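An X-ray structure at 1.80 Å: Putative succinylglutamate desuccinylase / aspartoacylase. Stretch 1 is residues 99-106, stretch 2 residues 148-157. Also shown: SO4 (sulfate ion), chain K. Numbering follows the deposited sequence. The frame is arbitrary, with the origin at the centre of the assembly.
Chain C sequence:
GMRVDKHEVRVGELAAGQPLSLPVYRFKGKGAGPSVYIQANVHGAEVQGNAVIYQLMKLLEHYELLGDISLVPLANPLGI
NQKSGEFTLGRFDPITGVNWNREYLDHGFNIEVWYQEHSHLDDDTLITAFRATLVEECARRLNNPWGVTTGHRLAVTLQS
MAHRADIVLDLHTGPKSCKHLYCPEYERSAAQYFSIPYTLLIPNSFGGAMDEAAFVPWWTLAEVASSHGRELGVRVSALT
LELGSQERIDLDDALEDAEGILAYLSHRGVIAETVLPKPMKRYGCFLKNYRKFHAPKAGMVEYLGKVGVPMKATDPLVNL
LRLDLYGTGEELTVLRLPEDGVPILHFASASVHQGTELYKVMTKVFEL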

# COMPACT_ATOMS: atom_id res chain seq x y z
N ASN C 99 9.58 -10.33 5.36
CA ASN C 99 10.30 -10.60 4.11
C ASN C 99 10.13 -12.06 3.72
O ASN C 99 10.37 -12.96 4.52
CB ASN C 99 11.77 -10.20 4.37
CG ASN C 99 12.69 -10.35 3.13
OD1 ASN C 99 12.42 -11.12 2.23
ND2 ASN C 99 13.80 -9.62 3.14
N TRP C 100 9.71 -12.32 2.49
CA TRP C 100 9.48 -13.70 2.05
C TRP C 100 10.77 -14.54 2.15
O TRP C 100 10.69 -15.77 2.37
CB TRP C 100 9.03 -13.75 0.65
CG TRP C 100 7.76 -12.99 0.31
CD1 TRP C 100 7.65 -11.95 -0.55
CD2 TRP C 100 6.43 -13.24 0.80
NE1 TRP C 100 6.35 -11.55 -0.68
CE2 TRP C 100 5.57 -12.32 0.14
CE3 TRP C 100 5.89 -14.14 1.71
CZ2 TRP C 100 4.20 -12.27 0.39
CZ3 TRP C 100 4.52 -14.07 1.97
CH2 TRP C 100 3.69 -13.15 1.30
N ASN C 101 11.92 -13.85 2.02
CA ASN C 101 13.24 -14.50 2.12
C ASN C 101 13.83 -14.47 3.52
O ASN C 101 15.06 -14.55 3.74
CB ASN C 101 14.16 -13.88 1.07
CG ASN C 101 15.44 -14.68 0.84
OD1 ASN C 101 15.42 -15.91 0.74
ND2 ASN C 101 16.56 -13.96 0.71
N ARG C 102 12.95 -14.31 4.51
CA ARG C 102 13.32 -14.47 5.90
C ARG C 102 12.45 -15.58 6.52
O ARG C 102 12.48 -15.78 7.72
CB ARG C 102 13.15 -13.18 6.68
CG ARG C 102 14.14 -12.14 6.27
CD ARG C 102 15.60 -12.55 6.48
NE ARG C 102 16.40 -11.40 6.06
CZ ARG C 102 16.77 -11.15 4.80
NH1 ARG C 102 16.58 -12.04 3.83
NH2 ARG C 102 17.43 -10.03 4.53
N GLU C 103 11.70 -16.30 5.69
CA GLU C 103 10.77 -17.34 6.16
C GLU C 103 11.25 -18.79 6.08
O GLU C 103 10.51 -19.73 6.36
CB GLU C 103 9.47 -17.18 5.39
CG GLU C 103 8.62 -16.00 5.87
CD GLU C 103 7.80 -16.31 7.09
OE1 GLU C 103 8.17 -17.22 7.90
OE2 GLU C 103 6.75 -15.66 7.22
N TYR C 104 12.51 -19.00 5.73
CA TYR C 104 12.98 -20.40 5.61
C TYR C 104 13.17 -21.03 6.99
O TYR C 104 13.22 -20.35 8.00
CB TYR C 104 14.22 -20.51 4.69
CG TYR C 104 13.91 -20.19 3.22
CD1 TYR C 104 13.50 -21.17 2.34
CD2 TYR C 104 13.97 -18.89 2.73
CE1 TYR C 104 13.19 -20.92 1.05
CE2 TYR C 104 13.66 -18.62 1.42
CZ TYR C 104 13.25 -19.63 0.57
OH TYR C 104 12.99 -19.31 -0.75
N LEU C 105 13.30 -22.35 7.00
CA LEU C 105 13.33 -23.14 8.20
C LEU C 105 14.74 -23.46 8.65
O LEU C 105 15.50 -24.04 7.88
CB LEU C 105 12.60 -24.46 7.92
CG LEU C 105 12.50 -25.49 9.05
CD1 LEU C 105 11.98 -24.87 10.35
CD2 LEU C 105 11.67 -26.71 8.58
N ASP C 106 15.09 -23.02 9.86
CA ASP C 106 16.37 -23.33 10.51
C ASP C 106 16.11 -24.63 11.22
O ASP C 106 15.25 -24.69 12.12
CB ASP C 106 16.72 -22.27 11.54
CG ASP C 106 18.19 -22.34 12.06
OD1 ASP C 106 19.05 -23.07 11.53
OD2 ASP C 106 18.48 -21.60 13.02
S SO4 K . 17.39 -10.08 0.84
O1 SO4 K . 16.23 -10.86 1.33
O2 SO4 K . 17.79 -9.13 1.87
O3 SO4 K . 17.16 -9.33 -0.43
O4 SO4 K . 18.47 -11.04 0.56
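Stretch 2, residues 148-157: VTTGHRLAVT

The most distinctive feature of this contact is a hydrogen-bond relay at the start of a helix. Thr149, in the N-cap position, accepts the backbone amide of His152 on its hydroxyl (His152 N to Thr149 OG1, 2.9 Å) and donates from that same hydroxyl to the carboxylate of Glu103 (Thr149 OG1 to Glu103 OE2, 2.9 Å). Glu103 is held a second time through its main chain, because the ring of His152, with chi1 in the t well, donates from ND1 to Glu103 O over 2.8 Å. The side chain of Glu103 is thus tied to the cap residue and its carbonyl to His152 in the first turn of the helix.

Stretch 2 enters as a loop at Val148 and Thr149 and is helical from Thr150 through Thr157, continuing beyond. Stretch 1 has no regular helix or strand along its length. The two run in the same general sense: Trp100 CA lies 5.6 Å from Gly151 CA, Glu103 CA 5.0 Å from His152 CA, and Tyr104 CA 5.1 Å from Ala155 CA.

Gly151 permits the close approach at the first of these points. The edge of the Trp100 indole meets its backbone, with Trp100 CZ3 3.6 Å from Gly151 CA, and an ideal CB on Gly151 would fall 3.1 Å from Trp100 CE3 and 3.0 Å from Glu103 CG, tight in both cases. Nearby, a water donates to Trp100 O at 2.8 Å and to Gly151 O at 2.9 Å, bridging the two main chains.

One turn on, Ala155 points toward stretch 1. Its CB packs over one face of the Tyr104 ring, 3.7 Å from the ring centroid in a CH-pi contact, and lies 3.4 Å from Glu103 O. Leu105 extends the apolar packing, its CB 4.1 Å from Val156 CG2. The contact buries 495 Å² between the two stretches, both sides summed.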

# COMPACT_ATOMS: atom_id res chain seq x y z
N VAL C 148 0.90 -22.66 9.83
CA VAL C 148 2.08 -21.84 9.66
C VAL C 148 1.73 -20.60 8.81
O VAL C 148 0.71 -20.57 8.08
CB VAL C 148 3.26 -22.63 8.97
CG1 VAL C 148 3.64 -23.86 9.81
CG2 VAL C 148 2.93 -23.02 7.49
N THR C 149 2.59 -19.61 8.84
CA THR C 149 2.33 -18.39 8.06
C THR C 149 2.28 -18.65 6.55
O THR C 149 2.81 -19.66 6.05
CB THR C 149 3.38 -17.25 8.33
OG1 THR C 149 4.64 -17.61 7.76
CG2 THR C 149 3.56 -16.95 9.81
N THR C 150 1.70 -17.71 5.81
CA THR C 150 1.63 -17.78 4.36
C THR C 150 3.04 -17.93 3.78
O THR C 150 3.28 -18.80 2.92
CB THR C 150 0.89 -16.52 3.82
OG1 THR C 150 -0.44 -16.52 4.40
CG2 THR C 150 0.86 -16.51 2.24
N GLY C 151 3.95 -17.11 4.28
CA GLY C 151 5.34 -17.06 3.78
C GLY C 151 6.11 -18.29 4.21
O GLY C 151 6.90 -18.83 3.45
N HIS C 152 5.87 -18.78 5.41
CA HIS C 152 6.56 -19.99 5.87
C HIS C 152 6.13 -21.21 5.05
O HIS C 152 6.99 -22.07 4.72
CB HIS C 152 6.34 -20.21 7.36
CG HIS C 152 7.29 -21.17 8.00
ND1 HIS C 152 8.67 -20.98 8.01
CD2 HIS C 152 7.05 -22.27 8.76
CE1 HIS C 152 9.23 -21.94 8.72
NE2 HIS C 152 8.27 -22.72 9.20
N ARG C 153 4.85 -21.30 4.71
CA ARG C 153 4.40 -22.43 3.91
C ARG C 153 5.13 -22.38 2.56
O ARG C 153 5.58 -23.38 2.05
CB ARG C 153 2.90 -22.42 3.72
CG ARG C 153 2.39 -23.45 2.75
CD ARG C 153 0.86 -23.54 2.75
NE ARG C 153 0.51 -24.12 4.02
CZ ARG C 153 0.48 -25.42 4.26
NH1 ARG C 153 0.72 -26.31 3.31
NH2 ARG C 153 0.22 -25.82 5.49
N LEU C 154 5.22 -21.20 1.97
CA LEU C 154 5.91 -21.10 0.69
C LEU C 154 7.37 -21.49 0.81
O LEU C 154 7.85 -22.34 0.05
CB LEU C 154 5.83 -19.68 0.14
CG LEU C 154 6.67 -19.31 -1.08
CD1 LEU C 154 6.24 -20.04 -2.35
CD2 LEU C 154 6.73 -17.76 -1.31
N ALA C 155 8.06 -20.87 1.75
CA ALA C 155 9.48 -21.08 1.92
C ALA C 155 9.84 -22.53 2.21
O ALA C 155 10.80 -23.06 1.63
CB ALA C 155 10.04 -20.18 2.99
N VAL C 156 9.07 -23.16 3.09
CA VAL C 156 9.32 -24.54 3.49
C VAL C 156 9.05 -25.49 2.30
O VAL C 156 9.78 -26.46 2.13
CB VAL C 156 8.57 -24.92 4.81
CG1 VAL C 156 8.75 -26.39 5.11
CG2 VAL C 156 9.05 -24.07 5.98
N THR C 157 8.07 -25.17 1.45
CA THR C 157 7.78 -25.98 0.24
C THR C 157 8.96 -25.89 -0.75
O THR C 157 9.44 -26.92 -1.27
CB THR C 157 6.44 -25.58 -0.41
OG1 THR C 157 5.39 -25.73 0.58
CG2 THR C 157 6.15 -26.38 -1.69
O HOH W 1 8.11 -16.69 1.92